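Local coordinates for oligopeptide-binding protein oppA (Lactococcus lactis, PDB 3DRF) that binds oligopeptides in a voluminous cavity as the receptor of the OppABCDF ABC transporter, which takes up peptides longer than three residues, at residues Asp42-Leu50 against Pro226-Tyr237; Tyr243-Ile253 against Met562-Val570. All coordinates share one frame; numbering follows the deposited sequence.

Overall arrangement
Both contacts hold other parts of the chain to one mixed five-stranded sheet, in which strands 234-239 and 252-258 are neighbours. In contact 1 the loop 42-50, just after strand 34-40, lies against the hairpin 226-237 at one margin of that sheet. In contact 2 the last modelled residues, 562-570, pack on the connection that leads into strand 252-258. The contact centres are about 20 Å apart, on the same side of the chain's centre, and the pair meets where Tyr-237 N lies 2.8 Å from Ile-253 O, probably a hydrogen bond. Strand 34-40 links them too: contact 1's loop follows it, and Leu-250, Ile-253 and Ile-568 of contact 2 touch it.

Contact 1: Asp42-Leu50 against Pro226-Tyr237; sequences DSPMKAQWL and PENVVAGESIKY
Residues 42-50 run as an extended, irregular loop past the turn of the hairpin 226-237, coming closest at Met-45 and Gly-232. Met-45 N donates to Gly-232 O (3.0 Å), and Gly-232 CA returns a CA-H...O contact to Met-45 O. A water accepts from Ala-47 N and Gly-232 N and donates to Met-45 O. The positive phi of Gly-232 (84°) would jam a CB against the preceding carbonyl. Glu-233 and Ser-234 face Val-230 in a classic beta bulge. With CG anti to the backbone N (chi1 -179°) and a bend at chi3, Met-45 brings CE 3.6 Å from Val-230 O and 4.1 Å from Val-229 CG1. Farther along, Pro-226 CG sits over one face of the Trp-49 indole, 4.1 Å from the six-membered ring's centroid, a CH-pi contact. Tyr-237 OH comes to the indole edge, 3.3 Å from Trp-49 CH2, while it hydrogen-bonds to Met-62 O; Trp-49 NE1 is bonded to Thr-215 O. Phe-59 adds an edge-to-face ring to Trp-49. Polar bonds thus fix the loop at the hairpin turn, whereas apolar and aromatic surfaces join it to the strands.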
# COMPACT_ATOMS: atom_id res chain seq x y z
N ASP A 42 -8.60 14.40 1.03
CA ASP A 42 -8.36 15.83 0.90
C ASP A 42 -7.58 16.21 -0.39
O ASP A 42 -7.53 17.34 -0.76
CB ASP A 42 -7.64 16.38 2.17
CG ASP A 42 -8.59 16.40 3.39
OD1 ASP A 42 -9.71 16.69 3.17
OD2 ASP A 42 -8.19 16.03 4.46
N SER A 43 -7.01 15.22 -1.04
CA SER A 43 -6.36 15.43 -2.34
C SER A 43 -7.22 14.95 -3.52
O SER A 43 -7.99 14.06 -3.38
CB SER A 43 -5.05 14.63 -2.39
OG SER A 43 -4.08 15.17 -1.52
N PRO A 44 -7.02 15.52 -4.68
CA PRO A 44 -7.72 15.06 -5.88
C PRO A 44 -7.42 13.58 -6.17
O PRO A 44 -6.33 13.08 -5.98
CB PRO A 44 -7.13 15.96 -7.00
CG PRO A 44 -6.61 17.13 -6.32
CD PRO A 44 -6.18 16.69 -4.94
N MET A 45 -8.43 12.91 -6.70
CA MET A 45 -8.29 11.56 -7.20
C MET A 45 -7.24 11.52 -8.33
O MET A 45 -7.17 12.38 -9.13
CB MET A 45 -9.69 11.19 -7.76
CG MET A 45 -9.74 9.81 -8.30
SD MET A 45 -11.32 9.43 -9.08
CE MET A 45 -11.25 10.42 -10.64
N LYS A 46 -6.45 10.48 -8.35
CA LYS A 46 -5.48 10.23 -9.43
C LYS A 46 -5.95 8.97 -10.14
O LYS A 46 -5.61 7.87 -9.79
CB LYS A 46 -4.07 10.03 -8.86
CG LYS A 46 -3.49 11.28 -8.32
CD LYS A 46 -2.12 11.00 -7.78
CE LYS A 46 -1.14 10.29 -8.80
NZ LYS A 46 -0.90 11.12 -9.92
N ALA A 47 -6.78 9.16 -11.15
CA ALA A 47 -7.28 8.02 -11.94
C ALA A 47 -6.12 7.34 -12.69
O ALA A 47 -5.46 7.94 -13.41
CB ALA A 47 -8.33 8.44 -12.96
N GLN A 48 -5.94 6.07 -12.38
CA GLN A 48 -4.93 5.21 -13.08
C GLN A 48 -5.44 3.78 -13.00
O GLN A 48 -5.45 3.18 -11.96
CB GLN A 48 -3.54 5.34 -12.44
CG GLN A 48 -2.47 4.44 -13.15
CD GLN A 48 -2.61 4.49 -14.68
OE1 GLN A 48 -2.97 3.55 -15.29
NE2 GLN A 48 -2.26 5.62 -15.26
N TRP A 49 -5.90 3.28 -14.13
CA TRP A 49 -6.60 1.98 -14.14
C TRP A 49 -5.67 0.78 -14.24
O TRP A 49 -6.07 -0.33 -14.05
CB TRP A 49 -7.65 1.98 -15.30
CG TRP A 49 -8.80 3.00 -15.01
CD1 TRP A 49 -8.82 4.30 -15.34
CD2 TRP A 49 -9.99 2.74 -14.26
NE1 TRP A 49 -9.98 4.87 -14.87
CE2 TRP A 49 -10.72 3.94 -14.22
CE3 TRP A 49 -10.54 1.59 -13.63
CZ2 TRP A 49 -11.98 4.04 -13.58
CZ3 TRP A 49 -11.77 1.71 -12.98
CH2 TRP A 49 -12.47 2.94 -12.96
N LEU A 50 -4.40 1.06 -14.50
CA LEU A 50 -3.35 -0.00 -14.53
C LEU A 50 -2.68 -0.10 -13.17
O LEU A 50 -2.11 0.82 -12.70
CB LEU A 50 -2.28 0.30 -15.61
CG LEU A 50 -2.75 0.43 -17.07
CD1 LEU A 50 -1.53 0.59 -17.98
CD2 LEU A 50 -3.61 -0.81 -17.53
N PRO A 226 -16.52 2.25 -16.21
CA PRO A 226 -16.56 3.69 -15.97
C PRO A 226 -17.01 4.41 -17.24
O PRO A 226 -16.26 4.59 -18.15
CB PRO A 226 -15.07 4.02 -15.64
CG PRO A 226 -14.24 3.02 -16.40
CD PRO A 226 -15.11 1.74 -16.41
N GLU A 227 -18.29 4.76 -17.28
CA GLU A 227 -18.85 5.46 -18.44
C GLU A 227 -18.28 6.87 -18.56
O GLU A 227 -18.06 7.36 -19.67
CB GLU A 227 -20.38 5.51 -18.36
CG GLU A 227 -21.04 6.23 -19.53
CD GLU A 227 -21.08 5.39 -20.80
OE1 GLU A 227 -20.73 4.19 -20.75
OE2 GLU A 227 -21.48 5.93 -21.86
N ASN A 228 -18.07 7.52 -17.45
CA ASN A 228 -17.42 8.82 -17.39
C ASN A 228 -16.49 8.94 -16.19
O ASN A 228 -16.78 8.43 -15.11
CB ASN A 228 -18.46 9.94 -17.37
CG ASN A 228 -17.85 11.31 -17.63
OD1 ASN A 228 -17.88 12.19 -16.77
ND2 ASN A 228 -17.29 11.49 -18.82
N VAL A 229 -15.42 9.67 -16.38
CA VAL A 229 -14.48 9.95 -15.33
C VAL A 229 -14.17 11.45 -15.36
O VAL A 229 -13.78 11.97 -16.36
CB VAL A 229 -13.16 9.17 -15.55
CG1 VAL A 229 -12.14 9.56 -14.50
CG2 VAL A 229 -13.41 7.68 -15.54
N VAL A 230 -14.39 12.14 -14.23
CA VAL A 230 -14.07 13.54 -14.09
C VAL A 230 -12.75 13.61 -13.31
O VAL A 230 -12.69 13.29 -12.16
CB VAL A 230 -15.19 14.31 -13.34
CG1 VAL A 230 -14.80 15.76 -13.08
CG2 VAL A 230 -16.51 14.25 -14.13
N ALA A 231 -11.70 13.98 -14.02
CA ALA A 231 -10.36 13.99 -13.46
C ALA A 231 -10.33 14.65 -12.10
O ALA A 231 -10.85 15.72 -11.92
CB ALA A 231 -9.38 14.66 -14.43
N GLY A 232 -9.72 13.98 -11.14
CA GLY A 232 -9.55 14.55 -9.83
C GLY A 232 -10.76 14.39 -8.91
O GLY A 232 -10.64 14.60 -7.75
N GLU A 233 -11.90 14.01 -9.47
CA GLU A 233 -13.16 14.06 -8.71
C GLU A 233 -14.00 12.79 -8.60
O GLU A 233 -14.37 12.40 -7.53
CB GLU A 233 -14.05 15.17 -9.32
CG GLU A 233 -13.47 16.57 -9.29
CD GLU A 233 -14.45 17.63 -9.84
OE1 GLU A 233 -15.59 17.33 -10.02
OE2 GLU A 233 -13.96 18.69 -10.08
N SER A 234 -14.35 12.19 -9.72
CA SER A 234 -15.41 11.19 -9.72
C SER A 234 -15.40 10.20 -10.88
O SER A 234 -14.77 10.42 -11.89
CB SER A 234 -16.78 11.93 -9.72
OG SER A 234 -16.97 12.58 -10.94
N ILE A 235 -16.14 9.13 -10.69
CA ILE A 235 -16.41 8.12 -11.70
C ILE A 235 -17.92 7.81 -11.71
O ILE A 235 -18.50 7.62 -10.68
CB ILE A 235 -15.73 6.77 -11.35
CG1 ILE A 235 -14.23 6.94 -11.01
CG2 ILE A 235 -15.96 5.73 -12.47
CD1 ILE A 235 -13.63 5.75 -10.24
N LYS A 236 -18.52 7.75 -12.88
CA LYS A 236 -19.89 7.22 -13.06
C LYS A 236 -19.75 5.83 -13.65
O LYS A 236 -19.31 5.63 -14.75
CB LYS A 236 -20.81 8.07 -13.99
CG LYS A 236 -22.33 7.59 -13.88
CD LYS A 236 -23.27 8.09 -14.94
CE LYS A 236 -24.56 7.23 -15.00
NZ LYS A 236 -25.16 6.98 -16.34
N TYR A 237 -20.19 4.87 -12.88
CA TYR A 237 -20.19 3.49 -13.29
C TYR A 237 -21.58 3.00 -13.78
O TYR A 237 -22.63 3.31 -13.17
CB TYR A 237 -19.84 2.65 -12.09
CG TYR A 237 -18.38 2.60 -11.66
CD1 TYR A 237 -17.45 1.89 -12.42
CD2 TYR A 237 -17.96 3.13 -10.45
CE1 TYR A 237 -16.11 1.75 -11.97
CE2 TYR A 237 -16.64 3.00 -10.03
CZ TYR A 237 -15.74 2.31 -10.80
OH TYR A 237 -14.46 2.10 -10.40
O HOH W 1 -7.82 11.84 -12.18

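Contact 2: Tyr243-Ile253 against Met562-Val570; sequences YWGEKPKLNSI and MNTWSEIGV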
# COMPACT_ATOMS: atom_id res chain seq x y z
N TYR A 243 -19.40 -8.62 -18.83
CA TYR A 243 -18.91 -9.30 -17.60
C TYR A 243 -19.41 -10.73 -17.57
O TYR A 243 -20.53 -10.99 -17.84
CB TYR A 243 -19.46 -8.56 -16.36
CG TYR A 243 -18.99 -9.13 -15.02
CD1 TYR A 243 -17.61 -9.21 -14.71
CD2 TYR A 243 -19.91 -9.59 -14.09
CE1 TYR A 243 -17.19 -9.75 -13.51
CE2 TYR A 243 -19.48 -10.14 -12.88
CZ TYR A 243 -18.14 -10.21 -12.61
OH TYR A 243 -17.73 -10.76 -11.40
N TRP A 244 -18.53 -11.64 -17.21
CA TRP A 244 -18.78 -13.08 -17.25
C TRP A 244 -19.64 -13.58 -16.09
O TRP A 244 -20.17 -14.62 -16.14
CB TRP A 244 -17.41 -13.83 -17.27
CG TRP A 244 -16.54 -13.47 -16.04
CD1 TRP A 244 -15.65 -12.49 -15.97
CD2 TRP A 244 -16.65 -14.03 -14.72
NE1 TRP A 244 -15.15 -12.40 -14.71
CE2 TRP A 244 -15.76 -13.33 -13.91
CE3 TRP A 244 -17.40 -15.08 -14.14
CZ2 TRP A 244 -15.58 -13.62 -12.57
CZ3 TRP A 244 -17.25 -15.34 -12.79
CH2 TRP A 244 -16.34 -14.62 -12.02
N GLY A 245 -19.69 -12.81 -15.04
CA GLY A 245 -20.18 -13.28 -13.76
C GLY A 245 -21.57 -12.82 -13.44
O GLY A 245 -22.37 -12.60 -14.28
N GLU A 246 -21.82 -12.74 -12.16
CA GLU A 246 -23.14 -12.38 -11.67
C GLU A 246 -23.44 -10.94 -12.12
O GLU A 246 -22.69 -10.06 -11.86
CB GLU A 246 -23.16 -12.49 -10.13
CG GLU A 246 -22.95 -13.91 -9.61
CD GLU A 246 -24.11 -14.82 -9.97
OE1 GLU A 246 -25.24 -14.40 -9.73
OE2 GLU A 246 -23.86 -15.93 -10.50
N LYS A 247 -24.53 -10.73 -12.79
CA LYS A 247 -24.87 -9.40 -13.22
C LYS A 247 -25.38 -8.54 -12.07
O LYS A 247 -26.12 -9.01 -11.28
CB LYS A 247 -25.93 -9.47 -14.30
CG LYS A 247 -25.49 -10.36 -15.45
CD LYS A 247 -24.36 -9.67 -16.20
CE LYS A 247 -23.79 -10.43 -17.39
NZ LYS A 247 -23.39 -9.51 -18.53
N PRO A 248 -24.97 -7.29 -12.00
CA PRO A 248 -25.36 -6.46 -10.87
C PRO A 248 -26.85 -6.14 -10.83
O PRO A 248 -27.53 -6.11 -11.80
CB PRO A 248 -24.54 -5.17 -11.06
CG PRO A 248 -24.03 -5.21 -12.38
CD PRO A 248 -24.01 -6.59 -12.88
N LYS A 249 -27.29 -5.90 -9.61
CA LYS A 249 -28.67 -5.48 -9.33
C LYS A 249 -28.83 -3.99 -9.65
O LYS A 249 -29.88 -3.58 -10.11
CB LYS A 249 -28.98 -5.76 -7.85
CG LYS A 249 -29.00 -7.27 -7.45
CD LYS A 249 -29.40 -7.45 -5.92
CE LYS A 249 -29.27 -8.88 -5.44
NZ LYS A 249 -30.36 -9.71 -5.96
N LEU A 250 -27.82 -3.18 -9.44
CA LEU A 250 -27.88 -1.73 -9.61
C LEU A 250 -27.86 -1.27 -11.05
O LEU A 250 -27.34 -1.95 -11.88
CB LEU A 250 -26.74 -1.00 -8.88
CG LEU A 250 -26.69 -1.14 -7.35
CD1 LEU A 250 -25.29 -0.79 -6.82
CD2 LEU A 250 -27.71 -0.23 -6.63
N ASN A 251 -28.53 -0.15 -11.30
CA ASN A 251 -28.42 0.58 -12.55
C ASN A 251 -27.15 1.40 -12.65
O ASN A 251 -26.61 1.49 -13.71
CB ASN A 251 -29.66 1.48 -12.73
CG ASN A 251 -29.68 2.22 -14.06
OD1 ASN A 251 -29.75 1.63 -15.09
ND2 ASN A 251 -29.56 3.49 -13.99
N SER A 252 -26.69 2.03 -11.57
CA SER A 252 -25.46 2.83 -11.66
C SER A 252 -24.85 2.97 -10.28
O SER A 252 -25.50 2.75 -9.30
CB SER A 252 -25.72 4.20 -12.27
OG SER A 252 -26.33 5.07 -11.33
N ILE A 253 -23.59 3.35 -10.27
CA ILE A 253 -22.87 3.78 -9.08
C ILE A 253 -22.07 5.03 -9.37
O ILE A 253 -21.35 5.01 -10.32
CB ILE A 253 -21.86 2.68 -8.56
CG1 ILE A 253 -22.55 1.36 -8.28
CG2 ILE A 253 -21.09 3.22 -7.28
CD1 ILE A 253 -21.60 0.11 -8.16
N MET A 562 -16.69 -12.10 -2.47
CA MET A 562 -16.15 -11.93 -3.84
C MET A 562 -17.07 -11.23 -4.85
O MET A 562 -16.67 -10.92 -5.91
CB MET A 562 -15.74 -13.30 -4.44
CG MET A 562 -14.63 -14.01 -3.65
SD MET A 562 -13.08 -13.06 -3.82
CE MET A 562 -12.79 -12.57 -2.08
N ASN A 563 -18.31 -11.00 -4.48
CA ASN A 563 -19.33 -10.49 -5.41
C ASN A 563 -20.12 -9.33 -4.88
O ASN A 563 -21.23 -9.11 -5.27
CB ASN A 563 -20.29 -11.59 -5.76
CG ASN A 563 -19.81 -12.41 -6.87
OD1 ASN A 563 -19.64 -11.93 -7.96
ND2 ASN A 563 -19.58 -13.65 -6.60
N THR A 564 -19.53 -8.60 -3.97
CA THR A 564 -20.21 -7.47 -3.35
C THR A 564 -20.85 -6.51 -4.39
O THR A 564 -21.94 -6.12 -4.22
CB THR A 564 -19.29 -6.71 -2.43
OG1 THR A 564 -18.82 -7.63 -1.43
CG2 THR A 564 -20.05 -5.61 -1.68
N TRP A 565 -20.11 -6.09 -5.40
CA TRP A 565 -20.66 -5.10 -6.35
C TRP A 565 -21.84 -5.62 -7.17
O TRP A 565 -22.62 -4.88 -7.62
CB TRP A 565 -19.55 -4.55 -7.28
CG TRP A 565 -18.51 -3.79 -6.47
CD1 TRP A 565 -17.21 -4.15 -6.24
CD2 TRP A 565 -18.73 -2.61 -5.72
NE1 TRP A 565 -16.62 -3.25 -5.45
CE2 TRP A 565 -17.52 -2.29 -5.08
CE3 TRP A 565 -19.83 -1.75 -5.55
CZ2 TRP A 565 -17.39 -1.17 -4.28
CZ3 TRP A 565 -19.68 -0.64 -4.77
CH2 TRP A 565 -18.47 -0.35 -4.16
N SER A 566 -21.94 -6.92 -7.35
CA SER A 566 -23.12 -7.53 -7.98
C SER A 566 -24.27 -7.79 -7.02
O SER A 566 -25.40 -7.95 -7.46
CB SER A 566 -22.73 -8.84 -8.65
OG SER A 566 -21.86 -8.59 -9.73
N GLU A 567 -23.97 -7.86 -5.74
CA GLU A 567 -24.97 -8.13 -4.70
C GLU A 567 -25.63 -6.90 -4.11
O GLU A 567 -26.71 -7.00 -3.62
CB GLU A 567 -24.38 -9.00 -3.58
CG GLU A 567 -24.10 -10.40 -4.02
CD GLU A 567 -23.18 -11.15 -3.07
OE1 GLU A 567 -22.61 -10.48 -2.19
OE2 GLU A 567 -23.00 -12.37 -3.29
N ILE A 568 -24.96 -5.77 -4.12
CA ILE A 568 -25.51 -4.59 -3.50
C ILE A 568 -26.74 -4.12 -4.30
O ILE A 568 -26.78 -4.11 -5.51
CB ILE A 568 -24.50 -3.45 -3.40
CG1 ILE A 568 -23.39 -3.73 -2.40
CG2 ILE A 568 -25.21 -2.14 -3.04
CD1 ILE A 568 -22.24 -2.75 -2.51
N GLY A 569 -27.73 -3.71 -3.54
CA GLY A 569 -28.94 -3.12 -4.06
C GLY A 569 -29.53 -2.16 -3.07
O GLY A 569 -28.96 -1.91 -2.03
N VAL A 570 -30.59 -1.47 -3.50
CA VAL A 570 -31.31 -0.55 -2.64
C VAL A 570 -32.67 -1.14 -2.28
O VAL A 570 -33.16 -0.96 -1.17
CB VAL A 570 -31.52 0.80 -3.33
CG1 VAL A 570 -30.19 1.51 -3.52
CG2 VAL A 570 -32.23 0.60 -4.65
O HOH W 2 -19.32 -12.91 -10.41
O HOH W 3 -26.75 -10.00 -8.71
O HOH W 4 -25.41 -4.46 -7.82
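This is a mixed polar and apolar contact between the irregular connection 243-253, which enters strand 252-258, and residues 562-570, the last modelled part of the chain, with the short helix 564-567 at their middle. The backbones approach most closely at Pro-248 and Ser-566. Here the Ser-566 hydroxyl donates to Glu-246 O (OG to O 2.7 Å) from above the carbonyl plane; OG, beside its own backbone N (chi1 -66°), is thereby turned to the connection's carbonyl. Three waters extend the polar seam. One joins Tyr-243 OH, Glu-246 N and Asn-563 OD1, the last at 2.7 Å from the water; the tyrosine ring and the amide are turned 74° apart. A second donates to both Lys-247 O and Ser-566 O. The third accepts from Leu-250 N and donates to Trp-565 O and Ile-568 O, so it serves carbonyls in and just beyond the helix. The aliphatic part of Lys-249 runs alongside this backbone, with CD 3.6 Å from Glu-567 O. Leu-250 reaches over the helix exit: its CG is 3.5 Å from Ile-568 O, CD1 meets Ile-568 CG2 at 4.0 Å, and CD2 lies against Gly-569 CA. Cut back to an alanine, this position would lose CG and both methyls, which is likely to open a gap beside Ile-568 and Gly-569 and take away the CD1 contact to Ile-568 CG2. Ile-253 CD1 comes 3.7 Å from Trp-565 CE3, the two side chains crossing at about a right angle. Phe-224 touches Pro-248, Ile-253 and Trp-565, and Leu-35 touches Leu-250 and Ile-568, so the last modelled residues also border strands 224-230 and 34-40. Such a meeting of distant chain regions is in keeping with the two-lobed, venus fly-trap fold of solute-binding proteins, in which the last part of the chain typically returns to the lobe that holds its beginning.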